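5-formaminoimidazole-4-carboxamide-1-(beta)-D-ribofuranosyl 5'-monophosphate synthetase (PDB 2R7L) catalyses the ATP- and formate-dependent formylation of AICAR to FAICAR, a folate-independent step of de novo IMP biosynthesis. Local coordinates at residues A[20-25]-A[42-47]; A[209-214]-A[294-299]; A[220-225]-A[266-271]. One frame throughout, in Å; residues are numbered along the deposited sequence.

Contact 1: residues A[20-25]-A[42-47]; sequences TIATLG and STVCIT
Ile21 to Leu24 run parallel to Thr43 to Ile46, the two strand axes 4.6 Å apart at closest approach and their directions 17° apart. With helix 29-38 between them in the chain, the strands form a beta-alpha-beta crossover, the opening unit of the Rossmann-like domain and its four-stranded parallel sheet. Ile21 and Thr23 each use both backbone N and O. Ile21 N donates to Ser42 O and Ile21 O accepts Val44 N at 2.9 Å; Thr23 N and O repeat this with Val44 O and Ile46 N. Gly25 N on Ile46 O, at 2.8 Å, closes the series.

On one face of the sheet, Ala22 CB meets Val44 CB at 3.7 Å. Val44 CG2 lies 3.8 Å from Thr20 OG1, whose hydrogen bonds go to Ser87 and Leu85. Leu24 has CG anti to its backbone N (chi1 165°), and its CD1 reaches over to Ile46, 3.3 Å from Ile46 O, the two side chains crossing at about a right angle. Leu24 also sits close to Ser94, a residue that binds AICAR.

The other face carries Ile21, Thr23, Thr43 and Cys45, all touching helix 29-38. Cys45 SG, anti to its own backbone N (chi1 179°), rests 3.6 Å from Gly25 CA, against a residue with no side chain.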
loop_
_atom_site.group_PDB
_atom_site.type_symbol
_atom_site.label_atom_id
_atom_site.label_comp_id
_atom_site.label_asym_id
_atom_site.label_seq_id
_atom_site.Cartn_x
_atom_site.Cartn_y
_atom_site.Cartn_z
ATOM N N THR A 20 21.250 15.870 1.991
ATOM C CA THR A 20 20.880 15.173 0.770
ATOM C C THR A 20 21.758 13.937 0.582
ATOM O O THR A 20 22.772 13.766 1.267
ATOM C CB THR A 20 21.018 16.065 -0.467
ATOM O OG1 THR A 20 22.403 16.330 -0.710
ATOM C CG2 THR A 20 20.267 17.377 -0.280
ATOM N N ILE A 21 21.356 13.073 -0.338
ATOM C CA ILE A 21 22.149 11.895 -0.668
ATOM C C ILE A 21 22.621 12.026 -2.094
ATOM O O ILE A 21 21.821 12.276 -3.000
ATOM C CB ILE A 21 21.353 10.592 -0.470
ATOM C CG1 ILE A 21 21.184 10.320 1.026
ATOM C CG2 ILE A 21 22.059 9.415 -1.164
ATOM C CD1 ILE A 21 20.290 9.149 1.350
ATOM N N ALA A 22 23.930 11.900 -2.289
ATOM C CA ALA A 22 24.504 12.015 -3.622
ATOM C C ALA A 22 25.287 10.761 -4.040
ATOM O O ALA A 22 25.773 9.992 -3.203
ATOM C CB ALA A 22 25.388 13.252 -3.713
ATOM N N THR A 23 25.402 10.577 -5.347
ATOM C CA THR A 23 26.169 9.484 -5.911
ATOM C C THR A 23 26.370 9.787 -7.386
ATOM O O THR A 23 25.719 10.675 -7.937
ATOM C CB THR A 23 25.444 8.126 -5.732
ATOM O OG1 THR A 23 26.397 7.056 -5.755
ATOM C CG2 THR A 23 24.406 7.919 -6.816
ATOM N N LEU A 24 27.287 9.065 -8.021
ATOM C CA LEU A 24 27.519 9.224 -9.454
ATOM C C LEU A 24 26.493 8.414 -10.228
ATOM O O LEU A 24 26.156 7.297 -9.842
ATOM C CB LEU A 24 28.952 8.794 -9.826
ATOM C CG LEU A 24 29.275 8.563 -11.304
ATOM C CD1 LEU A 24 29.260 9.869 -12.071
ATOM C CD2 LEU A 24 30.620 7.864 -11.470
ATOM N N GLY A 25 26.012 8.973 -11.331
ATOM C CA GLY A 25 24.967 8.346 -12.117
ATOM C C GLY A 25 25.424 7.141 -12.924
ATOM O O GLY A 25 25.590 7.225 -14.138
ATOM N N SER A 42 16.163 14.511 -0.490
ATOM C CA SER A 42 16.373 15.067 -1.809
ATOM C C SER A 42 17.710 14.494 -2.306
ATOM O O SER A 42 18.626 14.282 -1.516
ATOM C CB SER A 42 16.415 16.593 -1.754
ATOM O OG SER A 42 16.367 17.140 -3.060
ATOM N N THR A 43 17.810 14.224 -3.603
ATOM C CA THR A 43 18.952 13.485 -4.139
ATOM C C THR A 43 19.756 14.269 -5.168
ATOM O O THR A 43 19.195 15.015 -5.972
ATOM C CB THR A 43 18.498 12.201 -4.836
ATOM O OG1 THR A 43 17.523 12.534 -5.830
ATOM C CG2 THR A 43 17.901 11.219 -3.841
ATOM N N VAL A 44 21.070 14.053 -5.157
ATOM C CA VAL A 44 21.974 14.665 -6.134
ATOM C C VAL A 44 22.656 13.592 -6.990
ATOM O O VAL A 44 23.223 12.633 -6.469
ATOM C CB VAL A 44 23.056 15.514 -5.431
ATOM C CG1 VAL A 44 23.957 16.183 -6.457
ATOM C CG2 VAL A 44 22.407 16.551 -4.513
ATOM N N CYS A 45 22.595 13.761 -8.302
ATOM C CA CYS A 45 23.202 12.815 -9.221
ATOM C C CYS A 45 24.265 13.476 -10.096
ATOM O O CYS A 45 23.957 14.350 -10.903
ATOM C CB CYS A 45 22.125 12.205 -10.111
ATOM S SG CYS A 45 22.722 11.024 -11.323
ATOM N N ILE A 46 25.517 13.051 -9.941
ATOM C CA ILE A 46 26.565 13.492 -10.857
ATOM C C ILE A 46 26.408 12.775 -12.194
ATOM O O ILE A 46 26.386 11.542 -12.250
ATOM C CB ILE A 46 27.964 13.237 -10.294
ATOM C CG1 ILE A 46 28.067 13.788 -8.876
ATOM C CG2 ILE A 46 29.014 13.868 -11.195
ATOM C CD1 ILE A 46 29.412 13.557 -8.233
ATOM N N THR A 47 26.285 13.547 -13.268
ATOM C CA THR A 47 26.044 12.981 -14.585
ATOM C C THR A 47 26.795 13.767 -15.675
ATOM O O THR A 47 27.615 14.630 -15.369
ATOM C CB THR A 47 24.536 12.930 -14.880
ATOM O OG1 THR A 47 24.305 12.236 -16.108
ATOM C CG2 THR A 47 23.954 14.343 -14.973
#

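Contact 2: residues A[209-214]-A[294-299]; sequences IHYFYS and FCLQSL. With ATP (adenosine-5'-triphosphate), chain E.
Tyr211 and Phe294 form a hydrogen-bonded antiparallel pair at the middle of the ATP-grasp sheet, and the side chain of Tyr211 can be followed outward across its neighbour strand. Its CB lies over one face of the Phe294 ring, toward the rim, 3.4 Å from Phe294 CZ, a CH-pi contact. CG sits 3.6 Å from both CE1 and CZ of Phe294. CD2 is 3.5 Å from Phe294 CE1, while Phe294 O lies in the plane of the tyrosine ring at its edge. Further out, Tyr211 CE2 meets Leu296 CG at 3.8 Å, and the OH passes Leu296 CD1 to bond Val271 O. The two rings are nearly parallel, 7° between planes, but slid apart with centroids separated by 4.9 Å, giving little overlap. Phe294 CG stands between its own backbone N and carbonyl carbon (chi1 70°), and from there its ring reaches the CB of Tyr211.

His210 and Cys295 pair on the opposite face, the sulfur approaching the imidazole obliquely, 3.8 Å from SG to His210 ND1. NE2 of that ring bonds Asp226, whereas the buried ND1 has no polar partner in the model. Two residues on from Cys295, Gln297 NE2 gives a nearly straight hydrogen bond (168°) to ATP O1B, and Leu299 CD1 touches the adenine. Gln297 is also a predicted magnesium ligand. The chemistry divides the sheet: the side carrying Tyr211, Phe294 and Leu296 is aromatic and aliphatic, with the tyrosine hydroxyl bonded to helix 268-285, while the amide of Gln297, on the other face of the same strand, gives one hydrogen bond to the beta-phosphate.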
loop_
_atom_site.group_PDB
_atom_site.type_symbol
_atom_site.label_atom_id
_atom_site.label_comp_id
_atom_site.label_asym_id
_atom_site.label_seq_id
_atom_site.Cartn_x
_atom_site.Cartn_y
_atom_site.Cartn_z
ATOM N N ILE A 209 25.792 -12.860 -2.936
ATOM C CA ILE A 209 24.977 -12.610 -1.755
ATOM C C ILE A 209 25.182 -11.193 -1.233
ATOM O O ILE A 209 26.302 -10.789 -0.893
ATOM C CB ILE A 209 25.296 -13.641 -0.656
ATOM C CG1 ILE A 209 25.143 -15.061 -1.226
ATOM C CG2 ILE A 209 24.391 -13.435 0.547
ATOM C CD1 ILE A 209 25.914 -16.138 -0.471
ATOM N N HIS A 210 24.096 -10.431 -1.185
ATOM C CA HIS A 210 24.184 -9.035 -0.780
ATOM C C HIS A 210 23.770 -8.859 0.681
ATOM O O HIS A 210 22.613 -9.090 1.055
ATOM C CB HIS A 210 23.377 -8.150 -1.731
ATOM C CG HIS A 210 23.657 -8.423 -3.179
ATOM N ND1 HIS A 210 24.663 -7.789 -3.876
ATOM C CD2 HIS A 210 23.074 -9.275 -4.055
ATOM C CE1 HIS A 210 24.683 -8.234 -5.120
ATOM N NE2 HIS A 210 23.726 -9.133 -5.255
ATOM N N TYR A 211 24.735 -8.480 1.511
ATOM C CA TYR A 211 24.487 -8.286 2.936
ATOM C C TYR A 211 24.440 -6.795 3.267
ATOM O O TYR A 211 24.873 -5.955 2.478
ATOM C CB TYR A 211 25.595 -8.916 3.790
ATOM C CG TYR A 211 25.884 -10.390 3.592
ATOM C CD1 TYR A 211 25.435 -11.327 4.510
ATOM C CD2 TYR A 211 26.652 -10.837 2.516
ATOM C CE1 TYR A 211 25.719 -12.673 4.357
ATOM C CE2 TYR A 211 26.934 -12.185 2.347
ATOM C CZ TYR A 211 26.470 -13.093 3.278
ATOM O OH TYR A 211 26.736 -14.423 3.131
ATOM N N PHE A 212 23.942 -6.478 4.457
ATOM C CA PHE A 212 24.028 -5.128 4.996
ATOM C C PHE A 212 24.407 -5.238 6.464
ATOM O O PHE A 212 23.699 -5.887 7.237
ATOM C CB PHE A 212 22.689 -4.389 4.864
ATOM C CG PHE A 212 22.761 -2.925 5.230
ATOM C CD1 PHE A 212 23.048 -1.978 4.272
ATOM C CD2 PHE A 212 22.568 -2.506 6.540
ATOM C CE1 PHE A 212 23.118 -0.627 4.600
ATOM C CE2 PHE A 212 22.647 -1.159 6.873
ATOM C CZ PHE A 212 22.928 -0.222 5.898
ATOM N N TYR A 213 25.542 -4.648 6.839
ATOM C CA TYR A 213 25.883 -4.534 8.256
ATOM C C TYR A 213 25.404 -3.190 8.787
ATOM O O TYR A 213 25.822 -2.133 8.312
ATOM C CB TYR A 213 27.388 -4.674 8.534
ATOM C CG TYR A 213 27.698 -4.455 10.009
ATOM C CD1 TYR A 213 27.360 -5.410 10.955
ATOM C CD2 TYR A 213 28.280 -3.275 10.456
ATOM C CE1 TYR A 213 27.619 -5.204 12.312
ATOM C CE2 TYR A 213 28.536 -3.065 11.801
ATOM C CZ TYR A 213 28.205 -4.030 12.719
ATOM O OH TYR A 213 28.468 -3.815 14.061
ATOM N N SER A 214 24.519 -3.247 9.768
ATOM C CA SER A 214 24.028 -2.046 10.409
ATOM C C SER A 214 24.836 -1.784 11.668
ATOM O O SER A 214 24.718 -2.532 12.635
ATOM C CB SER A 214 22.560 -2.221 10.785
ATOM O OG SER A 214 22.156 -1.163 11.632
ATOM N N PHE A 294 27.698 -4.985 1.706
ATOM C CA PHE A 294 28.819 -5.791 1.221
ATOM C C PHE A 294 28.319 -7.084 0.594
ATOM O O PHE A 294 27.240 -7.582 0.933
ATOM C CB PHE A 294 29.859 -6.072 2.317
ATOM C CG PHE A 294 29.398 -7.024 3.389
ATOM C CD1 PHE A 294 29.608 -8.388 3.261
ATOM C CD2 PHE A 294 28.795 -6.552 4.543
ATOM C CE1 PHE A 294 29.206 -9.271 4.254
ATOM C CE2 PHE A 294 28.389 -7.433 5.547
ATOM C CZ PHE A 294 28.601 -8.791 5.400
ATOM N N CYS A 295 29.116 -7.617 -0.324
ATOM C CA CYS A 295 28.703 -8.740 -1.154
ATOM C C CYS A 295 29.745 -9.851 -1.129
ATOM O O CYS A 295 30.946 -9.586 -1.263
ATOM C CB CYS A 295 28.508 -8.248 -2.588
ATOM S SG CYS A 295 28.079 -9.514 -3.798
ATOM N N LEU A 296 29.286 -11.081 -0.932
ATOM C CA LEU A 296 30.121 -12.264 -1.154
ATOM C C LEU A 296 29.715 -12.912 -2.470
ATOM O O LEU A 296 28.567 -13.339 -2.634
ATOM C CB LEU A 296 29.981 -13.276 -0.010
ATOM C CG LEU A 296 30.541 -12.842 1.350
ATOM C CD1 LEU A 296 30.498 -13.986 2.320
ATOM C CD2 LEU A 296 31.955 -12.308 1.223
ATOM N N GLN A 297 30.650 -12.976 -3.410
ATOM C CA GLN A 297 30.394 -13.598 -4.708
ATOM C C GLN A 297 30.878 -15.036 -4.663
ATOM O O GLN A 297 32.074 -15.298 -4.618
ATOM C CB GLN A 297 31.104 -12.831 -5.814
ATOM C CG GLN A 297 30.640 -11.399 -5.932
ATOM C CD GLN A 297 31.678 -10.506 -6.546
ATOM O OE1 GLN A 297 32.297 -9.698 -5.855
ATOM N NE2 GLN A 297 31.890 -10.647 -7.852
ATOM N N SER A 298 29.946 -15.975 -4.667
ATOM C CA SER A 298 30.300 -17.346 -4.361
ATOM C C SER A 298 29.815 -18.372 -5.376
ATOM O O SER A 298 29.027 -18.065 -6.273
ATOM C CB SER A 298 29.783 -17.706 -2.973
ATOM O OG SER A 298 28.368 -17.681 -2.945
ATOM N N LEU A 299 30.312 -19.595 -5.233
ATOM C CA LEU A 299 29.859 -20.709 -6.040
ATOM C C LEU A 299 29.549 -21.857 -5.107
ATOM O O LEU A 299 30.338 -22.180 -4.228
ATOM C CB LEU A 299 30.917 -21.113 -7.073
ATOM C CG LEU A 299 31.132 -20.109 -8.211
ATOM C CD1 LEU A 299 32.493 -20.299 -8.890
ATOM C CD2 LEU A 299 30.001 -20.196 -9.225
HETATM P PG ATP E . 32.663 -8.562 -11.815
HETATM O O1G ATP E . 32.743 -7.224 -11.114
HETATM O O2G ATP E . 31.842 -9.602 -11.080
HETATM O O3G ATP E . 32.344 -8.453 -13.287
HETATM P PB ATP E . 34.902 -9.669 -10.440
HETATM O O1B ATP E . 34.037 -9.352 -9.245
HETATM O O2B ATP E . 36.337 -9.192 -10.438
HETATM O O3B ATP E . 34.190 -9.112 -11.784
HETATM P PA ATP E . 35.984 -12.171 -11.364
HETATM O O1A ATP E . 36.875 -12.802 -10.326
HETATM O O2A ATP E . 36.540 -11.393 -12.525
HETATM O O3A ATP E . 34.869 -11.278 -10.595
HETATM O "O5'" ATP E . 35.073 -13.345 -11.961
HETATM C "C5'" ATP E . 34.409 -13.152 -13.199
HETATM C "C4'" ATP E . 33.618 -14.413 -13.502
HETATM O "O4'" ATP E . 34.503 -15.514 -13.737
HETATM C "C3'" ATP E . 32.738 -14.846 -12.342
HETATM O "O3'" ATP E . 31.462 -14.197 -12.364
HETATM C "C2'" ATP E . 32.627 -16.344 -12.549
HETATM O "O2'" ATP E . 31.574 -16.642 -13.465
HETATM C "C1'" ATP E . 33.955 -16.719 -13.194
HETATM N N9 ATP E . 34.856 -17.191 -12.126
HETATM C C8 ATP E . 35.642 -16.396 -11.374
HETATM N N7 ATP E . 36.340 -17.124 -10.469
HETATM C C5 ATP E . 36.014 -18.418 -10.650
HETATM C C6 ATP E . 36.402 -19.706 -10.035
HETATM N N6 ATP E . 37.298 -19.761 -9.019
HETATM N N1 ATP E . 35.815 -20.821 -10.514
HETATM C C2 ATP E . 34.915 -20.780 -11.522
HETATM N N3 ATP E . 34.527 -19.647 -12.129
HETATM C C4 ATP E . 35.022 -18.455 -11.736
#

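Contact 3: residues A[220-225]-A[266-271]; sequences VELLGM and SLLPQV. With AMZ (aminoimidazole 4-carboxamide ribonucleotide), chain F.
Leu222 carries CG anti to its backbone N (chi1 170°) and Leu268 carries CG anti to its carbonyl carbon (chi1 -73°), and from there their CD2 methyls meet. The two side chains cross at about a right angle and touch methyl to methyl, Leu222 CD2 to Leu268 CD2 at 3.6 Å. Met225 comes in beside them, its chain extended beyond CG, with chi3 of -179° placing CE 4.2 Å from Leu268 CD2 and 4.3 Å from Val271 CG2. Val271 also lies against the leucine of the strand, though more loosely, CG1 to Leu222 CD1 at 4.4 Å. The contact is entirely apolar, with no hydrogen bond between the segments.

Leu222 and Met225 are three residues apart, yet both CB atoms point toward the helix. A classic beta bulge explains it: Leu223 and Gly224 together face His210 of the neighbouring strand, and the extra residue puts Met225 on the same face as Leu222. On the helix, Leu268 and Val271 are likewise three apart and belong to the first turn, where Val271 N bonds Leu267 O at 2.9 Å. Ile263 and Tyr328 pack around this cluster, and Phe58 and Leu30 of the third subunit press on Leu222 and Leu268.

Just ahead of the helix, Ser266 OG meets the phosphate atom OP2 of an AICAR molecule at 2.5 Å, shorter than a usual hydrogen bond, so its exact length is doubtful. Arg264 bonds the same ligand, while Ser94 and Asn258 of the third subunit hold it from across the interface. The arrangement is a helix laid on the antiparallel sheet of an ATP-grasp domain, its start bordering a substrate site shared between subunits.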
loop_
_atom_site.group_PDB
_atom_site.type_symbol
_atom_site.label_atom_id
_atom_site.label_comp_id
_atom_site.label_asym_id
_atom_site.label_seq_id
_atom_site.Cartn_x
_atom_site.Cartn_y
_atom_site.Cartn_z
ATOM N N VAL A 220 24.224 -8.104 10.954
ATOM C CA VAL A 220 24.409 -8.412 9.536
ATOM C C VAL A 220 23.071 -8.880 8.979
ATOM O O VAL A 220 22.483 -9.834 9.481
ATOM C CB VAL A 220 25.473 -9.516 9.321
ATOM C CG1 VAL A 220 25.449 -10.012 7.879
ATOM C CG2 VAL A 220 26.861 -9.008 9.695
ATOM N N GLU A 221 22.583 -8.201 7.950
ATOM C CA GLU A 221 21.288 -8.561 7.366
ATOM C C GLU A 221 21.487 -9.119 5.972
ATOM O O GLU A 221 22.385 -8.684 5.258
ATOM C CB GLU A 221 20.374 -7.328 7.284
ATOM C CG GLU A 221 20.243 -6.571 8.597
ATOM C CD GLU A 221 19.665 -5.180 8.426
ATOM O OE1 GLU A 221 19.259 -4.807 7.299
ATOM O OE2 GLU A 221 19.625 -4.450 9.432
ATOM N N LEU A 222 20.636 -10.063 5.582
ATOM C CA LEU A 222 20.602 -10.542 4.208
ATOM C C LEU A 222 19.534 -9.820 3.389
ATOM O O LEU A 222 18.329 -9.882 3.703
ATOM C CB LEU A 222 20.375 -12.054 4.166
ATOM C CG LEU A 222 20.088 -12.659 2.790
ATOM C CD1 LEU A 222 21.309 -12.589 1.887
ATOM C CD2 LEU A 222 19.616 -14.097 2.961
ATOM N N LEU A 223 19.979 -9.152 2.327
ATOM C CA LEU A 223 19.103 -8.311 1.514
ATOM C C LEU A 223 18.653 -8.969 0.214
ATOM O O LEU A 223 17.541 -8.733 -0.250
ATOM C CB LEU A 223 19.771 -6.956 1.220
ATOM C CG LEU A 223 19.433 -5.792 2.168
ATOM C CD1 LEU A 223 17.973 -5.429 2.039
ATOM C CD2 LEU A 223 19.764 -6.107 3.625
ATOM N N GLY A 224 19.513 -9.792 -0.371
ATOM C CA GLY A 224 19.172 -10.461 -1.620
ATOM C C GLY A 224 20.332 -11.160 -2.302
ATOM O O GLY A 224 21.450 -11.202 -1.772
ATOM N N MET A 225 20.062 -11.707 -3.490
ATOM C CA MET A 225 21.051 -12.504 -4.216
ATOM C C MET A 225 20.772 -12.438 -5.701
ATOM O O MET A 225 19.607 -12.385 -6.121
ATOM C CB MET A 225 20.968 -13.983 -3.803
ATOM C CG MET A 225 21.112 -14.265 -2.323
ATOM S SD MET A 225 21.006 -16.048 -2.042
ATOM C CE MET A 225 21.165 -16.129 -0.258
ATOM N N SER A 266 17.835 -24.348 3.856
ATOM C CA SER A 266 18.753 -24.981 4.808
ATOM C C SER A 266 20.179 -24.422 4.746
ATOM O O SER A 266 20.996 -24.701 5.622
ATOM C CB SER A 266 18.779 -26.503 4.616
ATOM O OG SER A 266 19.007 -26.855 3.253
ATOM N N LEU A 267 20.476 -23.617 3.730
ATOM C CA LEU A 267 21.831 -23.080 3.564
ATOM C C LEU A 267 21.980 -21.664 4.107
ATOM O O LEU A 267 23.066 -21.082 4.059
ATOM C CB LEU A 267 22.247 -23.104 2.088
ATOM C CG LEU A 267 22.415 -24.463 1.403
ATOM C CD1 LEU A 267 22.799 -24.292 -0.069
ATOM C CD2 LEU A 267 23.453 -25.293 2.138
ATOM N N LEU A 268 20.891 -21.100 4.620
ATOM C CA LEU A 268 20.951 -19.735 5.143
ATOM C C LEU A 268 21.802 -19.609 6.415
ATOM O O LEU A 268 22.485 -18.596 6.610
ATOM C CB LEU A 268 19.544 -19.168 5.337
ATOM C CG LEU A 268 18.867 -18.819 4.011
ATOM C CD1 LEU A 268 17.416 -18.450 4.238
ATOM C CD2 LEU A 268 19.619 -17.681 3.349
ATOM N N PRO A 269 21.774 -20.631 7.287
ATOM C CA PRO A 269 22.700 -20.558 8.419
ATOM C C PRO A 269 24.151 -20.415 7.968
ATOM O O PRO A 269 24.913 -19.660 8.572
ATOM C CB PRO A 269 22.479 -21.890 9.144
ATOM C CG PRO A 269 21.074 -22.282 8.786
ATOM C CD PRO A 269 20.923 -21.832 7.349
ATOM N N GLN A 270 24.526 -21.117 6.899
ATOM C CA GLN A 270 25.863 -20.973 6.326
ATOM C C GLN A 270 26.044 -19.575 5.743
ATOM O O GLN A 270 27.070 -18.933 5.959
ATOM C CB GLN A 270 26.115 -22.033 5.241
ATOM C CG GLN A 270 27.564 -22.087 4.771
ATOM C CD GLN A 270 27.780 -22.967 3.528
ATOM O OE1 GLN A 270 28.720 -22.744 2.766
ATOM N NE2 GLN A 270 26.912 -23.960 3.327
ATOM N N VAL A 271 25.045 -19.119 4.985
ATOM C CA VAL A 271 25.063 -17.780 4.392
ATOM C C VAL A 271 25.273 -16.710 5.463
ATOM O O VAL A 271 26.126 -15.826 5.318
ATOM C CB VAL A 271 23.753 -17.484 3.628
ATOM C CG1 VAL A 271 23.667 -16.013 3.261
ATOM C CG2 VAL A 271 23.629 -18.380 2.384
HETATM O O5 AMZ F . 14.782 -24.963 -3.202
HETATM C C6 AMZ F . 14.312 -26.062 -3.509
HETATM N N2 AMZ F . 13.757 -26.339 -4.686
HETATM C C3A AMZ F . 14.349 -27.220 -2.526
HETATM C C7A AMZ F . 13.974 -28.530 -2.767
HETATM N N3 AMZ F . 13.496 -29.043 -3.903
HETATM N N1 AMZ F . 14.779 -27.138 -1.273
HETATM C C5 AMZ F . 14.668 -28.363 -0.739
HETATM N N AMZ F . 14.178 -29.209 -1.653
HETATM C C1 AMZ F . 13.897 -30.650 -1.448
HETATM C C2 AMZ F . 15.108 -31.538 -1.735
HETATM C C3 AMZ F . 15.653 -31.853 -0.354
HETATM O O2 AMZ F . 16.162 -33.185 -0.342
HETATM O O1 AMZ F . 14.632 -32.736 -2.358
HETATM O O AMZ F . 13.604 -30.761 -0.045
HETATM C C AMZ F . 14.400 -31.808 0.517
HETATM C C4 AMZ F . 14.720 -31.390 1.965
HETATM O O3 AMZ F . 15.385 -30.130 1.977
HETATM P P AMZ F . 16.624 -29.908 2.935
HETATM O OP1 AMZ F . 16.305 -29.951 4.386
HETATM O O4 AMZ F . 17.716 -31.030 2.569
HETATM O OP2 AMZ F . 17.288 -28.486 2.532
#

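All three contacts are buried, in two parts of the chain. Contact 1 stands apart in the parallel Rossmann-like sheet, its centre 24 Å from that of contact 2 and 30 Å from that of contact 3. Contacts 2 and 3 share the five-stranded antiparallel sheet, where strands 205-214 and 219-230 are neighbours, and contact 3 is nested within the loop that contact 2 closes. Contacts 1 and 2 join strand to strand through backbone hydrogen bonds, parallel in one and antiparallel in the other; contact 3 sets helix on sheet with methyl groups alone. No other chain touches contact 2, nearest the chain centre; contact 1 meets a second subunit at Ser42, contact 3 a third more widely.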